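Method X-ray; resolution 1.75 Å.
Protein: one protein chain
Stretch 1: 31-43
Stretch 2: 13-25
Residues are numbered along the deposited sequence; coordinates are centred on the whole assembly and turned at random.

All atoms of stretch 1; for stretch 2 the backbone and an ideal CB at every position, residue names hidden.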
ATOM      1  N   ASN A  31       6.047  -6.663   1.226  1.00  5.73           N
ATOM      2  CA  ASN A  31       6.516  -6.298   2.537  1.00  5.92           C
ATOM      3  C   ASN A  31       7.346  -5.008   2.380  1.00  4.92           C
ATOM      4  O   ASN A  31       7.280  -4.485   1.271  1.00  5.86           O
ATOM      5  CB  ASN A  31       7.296  -7.416   3.241  1.00  6.34           C
ATOM      6  CG  ASN A  31       8.504  -7.896   2.464  1.00  8.74           C
ATOM      7  OD1 ASN A  31       9.417  -7.103   2.220  1.00  9.89           O
ATOM      8  ND2 ASN A  31       8.615  -9.186   2.096  1.00  7.93           N
ATOM      9  N   GLY A  32       7.973  -4.523   3.417  1.00  7.42           N
ATOM     10  CA  GLY A  32       8.685  -3.251   3.334  1.00  6.07           C
ATOM     11  C   GLY A  32       9.817  -3.234   2.335  1.00  8.39           C
ATOM     12  O   GLY A  32      10.212  -2.138   1.875  1.00  6.78           O
ATOM     13  N   ASP A  33      10.315  -4.403   1.877  1.00  8.05           N
ATOM     14  CA  ASP A  33      11.305  -4.362   0.795  1.00  8.45           C
ATOM     15  C   ASP A  33      10.760  -3.801  -0.497  1.00  7.33           C
ATOM     16  O   ASP A  33      11.527  -3.425  -1.399  1.00  9.03           O
ATOM     17  CB  ASP A  33      11.807  -5.783   0.455  1.00  9.61           C
ATOM     18  CG  ASP A  33      12.830  -6.282   1.458  1.00 12.04           C
ATOM     19  OD1 ASP A  33      13.306  -5.455   2.238  1.00 12.43           O
ATOM     20  OD2 ASP A  33      13.110  -7.518   1.490  1.00 12.88           O
ATOM     21  N   ALA A  34       9.440  -3.688  -0.710  1.00  5.01           N
ATOM     22  CA  ALA A  34       8.806  -3.090  -1.854  1.00  6.87           C
ATOM     23  C   ALA A  34       9.039  -1.571  -1.882  1.00  8.17           C
ATOM     24  O   ALA A  34       8.615  -1.006  -2.890  1.00 10.61           O
ATOM     25  CB  ALA A  34       7.289  -3.306  -1.877  1.00  7.89           C
ATOM     26  N   TRP A  35       9.677  -1.022  -0.881  1.00  6.54           N
ATOM     27  CA  TRP A  35       9.873   0.421  -0.854  1.00  6.11           C
ATOM     28  C   TRP A  35      11.355   0.781  -0.827  1.00  6.93           C
ATOM     29  O   TRP A  35      11.668   1.957  -0.589  1.00  9.58           O
ATOM     30  CB  TRP A  35       9.291   0.954   0.460  1.00  6.51           C
ATOM     31  CG  TRP A  35       7.775   0.912   0.522  1.00  6.02           C
ATOM     32  CD1 TRP A  35       7.034   0.264   1.450  1.00  8.26           C
ATOM     33  CD2 TRP A  35       6.883   1.727  -0.253  1.00  7.12           C
ATOM     34  NE1 TRP A  35       5.684   0.564   1.257  1.00  7.95           N
ATOM     35  CE2 TRP A  35       5.572   1.454   0.229  1.00  8.26           C
ATOM     36  CE3 TRP A  35       7.024   2.545  -1.359  1.00  7.14           C
ATOM     37  CZ2 TRP A  35       4.447   2.059  -0.356  1.00 10.27           C
ATOM     38  CZ3 TRP A  35       5.916   3.187  -1.922  1.00  9.11           C
ATOM     39  CH2 TRP A  35       4.619   2.890  -1.428  1.00  7.18           C
ATOM     40  N   GLN A  36      12.284  -0.158  -1.012  1.00  6.72           N
ATOM     41  CA  GLN A  36      13.685   0.269  -0.822  1.00  7.75           C
ATOM     42  C   GLN A  36      14.072   1.418  -1.733  1.00  7.54           C
ATOM     43  O   GLN A  36      14.875   2.237  -1.281  1.00  9.48           O
ATOM     44  CB  GLN A  36      14.610  -0.938  -1.060  1.00  9.10           C
ATOM     45  CG  GLN A  36      14.425  -1.868   0.163  1.00 11.50           C
ATOM     46  CD  GLN A  36      15.714  -2.587   0.529  1.00 14.61           C
ATOM     47  OE1 GLN A  36      16.803  -2.067   0.275  1.00 13.39           O
ATOM     48  NE2 GLN A  36      15.575  -3.764   1.133  1.00 17.12           N
ATOM     49  N   ASP A  37      13.599   1.462  -2.975  1.00  7.45           N
ATOM     50  CA  ASP A  37      13.977   2.581  -3.850  1.00 10.74           C
ATOM     51  C   ASP A  37      13.533   3.918  -3.240  1.00 10.44           C
ATOM     52  O   ASP A  37      14.296   4.894  -3.297  1.00  9.20           O
ATOM     53  CB  ASP A  37      13.363   2.376  -5.207  1.00 13.48           C
ATOM     54  CG  ASP A  37      13.916   1.194  -5.996  1.00 16.82           C
ATOM     55  OD1 ASP A  37      15.036   1.226  -6.527  1.00 17.59           O
ATOM     56  OD2 ASP A  37      13.135   0.251  -6.195  1.00 18.66           O
ATOM     57  N   GLN A  38      12.308   3.969  -2.750  1.00  8.46           N
ATOM     58  CA  GLN A  38      11.779   5.205  -2.177  1.00  7.13           C
ATOM     59  C   GLN A  38      12.389   5.548  -0.857  1.00  8.38           C
ATOM     60  O   GLN A  38      12.601   6.724  -0.515  1.00  8.29           O
ATOM     61  CB  GLN A  38      10.220   5.099  -1.992  1.00  7.09           C
ATOM     62  CG  GLN A  38       9.548   5.084  -3.345  1.00  8.63           C
ATOM     63  CD  GLN A  38       9.724   3.834  -4.164  1.00  8.96           C
ATOM     64  OE1 GLN A  38       9.661   2.725  -3.632  1.00  9.46           O
ATOM     65  NE2 GLN A  38       9.933   4.008  -5.462  1.00  9.61           N
ATOM     66  N   LEU A  39      12.741   4.536  -0.029  1.00  8.05           N
ATOM     67  CA  LEU A  39      13.408   4.783   1.234  1.00  7.90           C
ATOM     68  C   LEU A  39      14.769   5.480   0.989  1.00  8.73           C
ATOM     69  O   LEU A  39      15.027   6.485   1.661  1.00  9.12           O
ATOM     70  CB  LEU A  39      13.741   3.440   1.931  1.00  9.37           C
ATOM     71  CG  LEU A  39      12.479   2.878   2.638  1.00 10.18           C
ATOM     72  CD1 LEU A  39      12.823   1.420   2.992  1.00 12.31           C
ATOM     73  CD2 LEU A  39      12.103   3.651   3.877  1.00 11.63           C
ATOM     74  N   LYS A  40      15.521   5.011   0.019  1.00  9.47           N
ATOM     75  CA  LYS A  40      16.813   5.663  -0.280  1.00  9.54           C
ATOM     76  C   LYS A  40      16.542   7.088  -0.784  1.00 10.94           C
ATOM     77  O   LYS A  40      17.225   8.029  -0.358  1.00 11.19           O
ATOM     78  CB  LYS A  40      17.652   4.855  -1.275  1.00  9.13           C
ATOM     79  CG  LYS A  40      18.895   5.662  -1.755  1.00 11.17           C
ATOM     80  CD  LYS A  40      19.843   4.776  -2.544  1.00 10.61           C
ATOM     81  CE  LYS A  40      20.914   5.645  -3.248  1.00 10.73           C
ATOM     82  NZ  LYS A  40      21.711   6.305  -2.182  1.00  9.84           N
ATOM     83  N   ALA A  41      15.611   7.241  -1.699  1.00 11.33           N
ATOM     84  CA  ALA A  41      15.329   8.574  -2.262  1.00 11.17           C
ATOM     85  C   ALA A  41      15.000   9.569  -1.151  1.00 12.80           C
ATOM     86  O   ALA A  41      15.516  10.695  -1.202  1.00 11.48           O
ATOM     87  CB  ALA A  41      14.212   8.519  -3.273  1.00 12.74           C
ATOM     88  N   VAL A  42      14.086   9.242  -0.234  1.00 10.79           N
ATOM     89  CA  VAL A  42      13.760  10.239   0.789  1.00 11.27           C
ATOM     90  C   VAL A  42      14.872  10.457   1.779  1.00 12.21           C
ATOM     91  O   VAL A  42      15.085  11.606   2.224  1.00 12.73           O
ATOM     92  CB  VAL A  42      12.416   9.952   1.500  1.00 11.27           C
ATOM     93  CG1 VAL A  42      11.363   9.837   0.389  1.00 11.66           C
ATOM     94  CG2 VAL A  42      12.503   8.706   2.368  1.00 11.85           C
ATOM     95  N   VAL A  43      15.667   9.435   2.135  1.00  9.57           N
ATOM     96  CA  VAL A  43      16.724   9.681   3.124  1.00 10.47           C
ATOM     97  C   VAL A  43      17.843  10.506   2.467  1.00 10.34           C
ATOM     98  O   VAL A  43      18.342  11.440   3.132  1.00 12.58           O
ATOM     99  CB  VAL A  43      17.249   8.337   3.645  1.00 10.68           C
ATOM    100  CG1 VAL A  43      18.347   8.563   4.690  1.00 12.16           C
ATOM    101  CG2 VAL A  43      16.093   7.597   4.328  1.00 10.86           C
ATOM    102  N   UNK A  13      10.748  -3.691  11.043  1.00  8.45           N
ATOM    103  CA  UNK A  13      10.739  -2.488  10.226  1.00  6.85           C
ATOM    104  C   UNK A  13      12.188  -2.038   9.964  1.00  7.59           C
ATOM    105  O   UNK A  13      13.078  -2.412  10.723  1.00  9.79           O
ATOM    106  CB  UNK A  13       9.936  -1.379  10.908  1.00  6.85           C
ATOM    107  N   UNK A  14      12.313  -1.300   8.885  1.00  7.07           N
ATOM    108  CA  UNK A  14      13.556  -0.603   8.537  1.00  6.97           C
ATOM    109  C   UNK A  14      13.441   0.859   8.951  1.00  9.40           C
ATOM    110  O   UNK A  14      12.346   1.410   8.833  1.00  8.95           O
ATOM    111  CB  UNK A  14      13.853  -0.719   7.041  1.00  6.97           C
ATOM    112  N   UNK A  15      14.545   1.423   9.506  1.00  8.58           N
ATOM    113  CA  UNK A  15      14.424   2.827   9.973  1.00  8.81           C
ATOM    114  C   UNK A  15      15.739   3.498   9.589  1.00  9.92           C
ATOM    115  O   UNK A  15      16.787   3.145  10.197  1.00 10.29           O
ATOM    116  CB  UNK A  15      14.157   2.925  11.476  1.00  8.81           C
ATOM    117  N   UNK A  16      15.677   4.266   8.526  1.00  7.80           N
ATOM    118  CA  UNK A  16      16.909   4.822   7.947  1.00  7.34           C
ATOM    119  C   UNK A  16      16.946   6.340   8.077  1.00 10.35           C
ATOM    120  O   UNK A  16      15.964   6.996   7.803  1.00  9.87           O
ATOM    121  CB  UNK A  16      17.034   4.424   6.475  1.00  7.34           C
ATOM    122  N   UNK A  17      18.138   6.867   8.380  1.00 10.20           N
ATOM    123  CA  UNK A  17      18.253   8.327   8.314  1.00 12.38           C
ATOM    124  C   UNK A  17      17.768   9.082   9.526  1.00 14.15           C
ATOM    125  O   UNK A  17      17.323   8.594  10.544  1.00 15.87           O
ATOM    126  CB  UNK A  17      17.481   8.837   7.096  1.00 12.38           C
ATOM    127  N   UNK A  18      17.873  10.420   9.365  1.00 17.27           N
ATOM    128  CA  UNK A  18      17.472  11.384  10.369  1.00 18.99           C
ATOM    129  C   UNK A  18      16.678  12.499   9.677  1.00 16.90           C
ATOM    130  O   UNK A  18      16.855  12.758   8.471  1.00 18.69           O
ATOM    131  CB  UNK A  18      18.688  11.943  11.111  1.00 18.99           C
ATOM    132  N   UNK A  19      15.719  13.066  10.394  1.00 15.64           N
ATOM    133  CA  UNK A  19      14.931  14.120   9.699  1.00 14.70           C
ATOM    134  C   UNK A  19      13.444  13.822   9.899  1.00 14.55           C
ATOM    135  O   UNK A  19      13.120  12.993  10.746  1.00 16.28           O
ATOM    136  CB  UNK A  19      15.271  14.183   8.209  1.00 14.70           C
ATOM    137  N   UNK A  20      12.600  14.576   9.214  1.00 12.86           N
ATOM    138  CA  UNK A  20      11.149  14.398   9.444  1.00 12.49           C
ATOM    139  C   UNK A  20      10.816  12.996   8.920  1.00 10.80           C
ATOM    140  O   UNK A  20      11.251  12.685   7.808  1.00 12.00           O
ATOM    141  CB  UNK A  20      10.314  15.476   8.750  1.00 12.49           C
ATOM    142  N   UNK A  21       9.970  12.295   9.638  1.00 12.05           N
ATOM    143  CA  UNK A  21       9.664  10.921   9.247  1.00 11.35           C
ATOM    144  C   UNK A  21       8.685  10.746   8.127  1.00 11.95           C
ATOM    145  O   UNK A  21       7.592  11.330   8.101  1.00 11.91           O
ATOM    146  CB  UNK A  21       9.128  10.162  10.463  1.00 11.35           C
ATOM    147  N   UNK A  22       9.008   9.807   7.246  1.00  8.28           N
ATOM    148  CA  UNK A  22       8.203   9.386   6.129  1.00  7.80           C
ATOM    149  C   UNK A  22       8.007   7.859   6.351  1.00  9.64           C
ATOM    150  O   UNK A  22       8.995   7.137   6.359  1.00  9.55           O
ATOM    151  CB  UNK A  22       8.860   9.720   4.788  1.00  7.80           C
ATOM    152  N   UNK A  23       6.773   7.458   6.602  1.00  8.24           N
ATOM    153  CA  UNK A  23       6.500   6.052   6.952  1.00  8.57           C
ATOM    154  C   UNK A  23       5.766   5.440   5.773  1.00  8.95           C
ATOM    155  O   UNK A  23       4.696   5.891   5.341  1.00  8.26           O
ATOM    156  CB  UNK A  23       5.684   5.927   8.240  1.00  8.57           C
ATOM    157  N   UNK A  24       6.322   4.356   5.243  1.00  5.88           N
ATOM    158  CA  UNK A  24       5.813   3.716   4.039  1.00  7.80           C
ATOM    159  C   UNK A  24       5.023   2.463   4.399  1.00  8.34           C
ATOM    160  O   UNK A  24       5.479   1.704   5.270  1.00  8.52           O
ATOM    161  CB  UNK A  24       6.960   3.370   3.087  1.00  7.80           C
ATOM    162  N   UNK A  25       3.869   2.314   3.735  1.00  6.63           N
ATOM    163  CA  UNK A  25       2.922   1.241   4.096  1.00  6.99           C
ATOM    164  C   UNK A  25       2.657   0.419   2.865  1.00  7.95           C
ATOM    165  O   UNK A  25       2.080   0.806   1.853  1.00  7.77           O
ATOM    166  CB  UNK A  25       1.616   1.798   4.665  1.00  6.99           C
TER

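Position 13 lies in a strand, and its CA-to-CB bond points sideways; no atom of stretch 1 comes within 5.5 Å of the ideal CB. The visible atoms therefore discriminate little. The deposited residue is Tyr13, whose ring leads away.

Position 14 points toward stretch 1. Its ideal CB is 4.7 Å from Leu39 CD1, and beyond that leucine lie the carboxylate of Asp33 and the amide of Gln36. A long chain, apolar near its root and basic or polar at its end, would suit, so lysine and arginine are natural candidates and glutamine is possible. The residue is Lys14. Its CD passes 4.3 Å from Leu39 CD1, and Lys14 NZ donates a hydrogen bond to Asp33 OD1 at 2.8 Å, which makes a salt bridge. Asp33 OD1 also accepts from Gln36 NE2 at 3.0 Å, so one oxygen gathers two donors.

Position 15 points away, as alternation in a strand predicts, and the view leaves its identity open. It is Asp15, bonded elsewhere in the structure.

Position 16 turns toward stretch 1 again, its ideal CB 3.9 Å from Val43 CG2. The side of the helix carrying Leu39 and Val43, with Gln36 farther back, offers a long, largely apolar surface; leucine, methionine or an aromatic would suit. Trp16 occupies it, its indole extending back toward the start of the helix. Leu39 CD1 lies over one face of the ring, while Gln36 OE1 sits at the edge, 3.7 Å from Trp16 CH2. The shortest apolar approach is Leu39 CB to Trp16 CZ3, 3.5 Å.

Position 17 has phi/psi of 82/-178. An ideal CB would lie 2.6 Å from Val43 CG1, a clash, and would also be jammed against the preceding carbonyl oxygen. Both tests call for glycine, and Gly17 is found, its CA 3.6 Å from Val43 CG1.

Positions 18 to 21 have no atom of stretch 1 within 5.5 Å of the ideal CB. Position 18 is Gln18. Position 19, at 130/-172, again calls for glycine by its backbone alone, and is Gly19. Position 20, at -67/140, is open to many residues and is Arg20. At position 21 the phi of -79° is compatible with proline, among others, and the residue is Pro21.

Position 22 points toward the helix, its ideal CB 4.5 Å from Val42 CG2. A modest apolar group such as valine, isoleucine or leucine would suit. Val22 provides it, with CB 4.5 Å from Val42 CG2.

Position 23 points away and is Val23.

Position 24 points toward stretch 1, its ideal CB 3.5 Å from Trp35 CD1 and 5.2 Å from Leu39 CD2. Trp35, Gln38, Leu39 and Val42 outline an apolar pocket fit for phenylalanine, leucine or methionine. In Phe24, CB stands 3.4 Å from the centroid of the Trp35 five-membered ring, only 6° off its normal, a CH-pi contact. Val42 CG2 meets the phenyl edge, 4.0 Å from Phe24 CE1.

Position 25 points away, so stretch 1 sets little constraint. It is Ile25, whose backbone C lies 3.4 Å from Trp35 NE1.

Stretch 2, residues 13-25: YKDWGQGRPVVFI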
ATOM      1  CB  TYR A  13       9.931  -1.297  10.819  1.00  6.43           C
ATOM      2  CG  TYR A  13      10.469  -0.842  12.167  1.00  7.33           C
ATOM      3  CD1 TYR A  13      10.215  -1.482  13.352  1.00  8.64           C
ATOM      4  CD2 TYR A  13      11.273   0.304  12.165  1.00 10.20           C
ATOM      5  CE1 TYR A  13      10.744  -1.034  14.552  1.00 10.99           C
ATOM      6  CE2 TYR A  13      11.791   0.793  13.372  1.00 12.35           C
ATOM      7  CZ  TYR A  13      11.528   0.117  14.532  1.00 12.35           C
ATOM      8  OH  TYR A  13      12.059   0.563  15.725  1.00 14.15           O
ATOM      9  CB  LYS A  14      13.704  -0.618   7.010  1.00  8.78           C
ATOM     10  CG  LYS A  14      14.099  -2.008   6.498  1.00 11.32           C
ATOM     11  CD  LYS A  14      14.324  -2.006   5.024  1.00 11.92           C
ATOM     12  CE  LYS A  14      13.276  -2.679   4.158  1.00 13.71           C
ATOM     13  NZ  LYS A  14      12.984  -4.082   4.625  1.00 10.75           N
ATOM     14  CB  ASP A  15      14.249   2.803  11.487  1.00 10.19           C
ATOM     15  CG  ASP A  15      14.187   4.163  12.173  1.00 11.70           C
ATOM     16  OD1 ASP A  15      14.368   5.154  11.472  1.00 11.95           O
ATOM     17  OD2 ASP A  15      13.958   4.184  13.381  1.00 15.31           O
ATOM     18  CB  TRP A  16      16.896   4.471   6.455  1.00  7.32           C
ATOM     19  CG  TRP A  16      17.146   3.013   6.115  1.00  7.65           C
ATOM     20  CD1 TRP A  16      17.421   1.992   6.973  1.00 10.12           C
ATOM     21  CD2 TRP A  16      17.096   2.443   4.809  1.00  8.67           C
ATOM     22  NE1 TRP A  16      17.528   0.811   6.295  1.00  9.67           N
ATOM     23  CE2 TRP A  16      17.371   1.055   4.955  1.00 10.33           C
ATOM     24  CE3 TRP A  16      16.891   2.943   3.525  1.00  8.26           C
ATOM     25  CZ2 TRP A  16      17.410   0.193   3.860  1.00 11.08           C
ATOM     26  CZ3 TRP A  16      16.931   2.101   2.431  1.00 10.34           C
ATOM     27  CH2 TRP A  16      17.207   0.712   2.618  1.00 11.87           C
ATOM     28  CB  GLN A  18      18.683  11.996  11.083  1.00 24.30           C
ATOM     29  CG  GLN A  18      19.128  11.309  12.349  1.00 30.47           C
ATOM     30  CD  GLN A  18      19.981  10.083  12.124  1.00 33.75           C
ATOM     31  OE1 GLN A  18      19.630   8.991  12.609  1.00 36.93           O
ATOM     32  NE2 GLN A  18      21.071  10.228  11.375  1.00 36.05           N
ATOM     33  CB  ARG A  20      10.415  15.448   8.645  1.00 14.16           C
ATOM     34  CG  ARG A  20       8.947  15.569   8.853  1.00 13.82           C
ATOM     35  CD  ARG A  20       8.340  16.732   8.108  1.00 11.59           C
ATOM     36  NE  ARG A  20       8.107  16.673   6.673  1.00 13.17           N
ATOM     37  CZ  ARG A  20       7.192  15.874   6.112  1.00 11.46           C
ATOM     38  NH1 ARG A  20       6.511  15.075   6.899  1.00 12.41           N
ATOM     39  NH2 ARG A  20       6.982  15.937   4.811  1.00 13.39           N
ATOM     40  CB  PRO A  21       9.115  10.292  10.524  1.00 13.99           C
ATOM     41  CG  PRO A  21       8.873  11.370  11.511  1.00 15.27           C
ATOM     42  CD  PRO A  21       9.410  12.645  10.950  1.00 13.20           C
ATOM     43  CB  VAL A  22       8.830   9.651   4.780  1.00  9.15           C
ATOM     44  CG1 VAL A  22       7.859   9.248   3.660  1.00  9.96           C
ATOM     45  CG2 VAL A  22       9.243  11.118   4.629  1.00 12.31           C
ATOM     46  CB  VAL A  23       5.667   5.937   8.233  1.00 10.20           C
ATOM     47  CG1 VAL A  23       5.202   4.502   8.476  1.00 11.61           C
ATOM     48  CG2 VAL A  23       6.434   6.458   9.457  1.00 11.15           C
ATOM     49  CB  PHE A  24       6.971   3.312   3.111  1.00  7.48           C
ATOM     50  CG  PHE A  24       7.686   4.488   2.479  1.00  7.27           C
ATOM     51  CD1 PHE A  24       8.734   5.063   3.180  1.00  9.31           C
ATOM     52  CD2 PHE A  24       7.284   4.937   1.239  1.00  8.26           C
ATOM     53  CE1 PHE A  24       9.402   6.155   2.581  1.00  8.59           C
ATOM     54  CE2 PHE A  24       7.955   6.025   0.644  1.00  8.44           C
ATOM     55  CZ  PHE A  24       9.012   6.592   1.339  1.00  8.47           C
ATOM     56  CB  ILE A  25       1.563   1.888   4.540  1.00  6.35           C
ATOM     57  CG1 ILE A  25       1.790   2.837   5.729  1.00  9.79           C
ATOM     58  CG2 ILE A  25       0.576   0.787   4.970  1.00  6.82           C
ATOM     59  CD1 ILE A  25       0.556   3.715   6.002  1.00 12.27           C
TER
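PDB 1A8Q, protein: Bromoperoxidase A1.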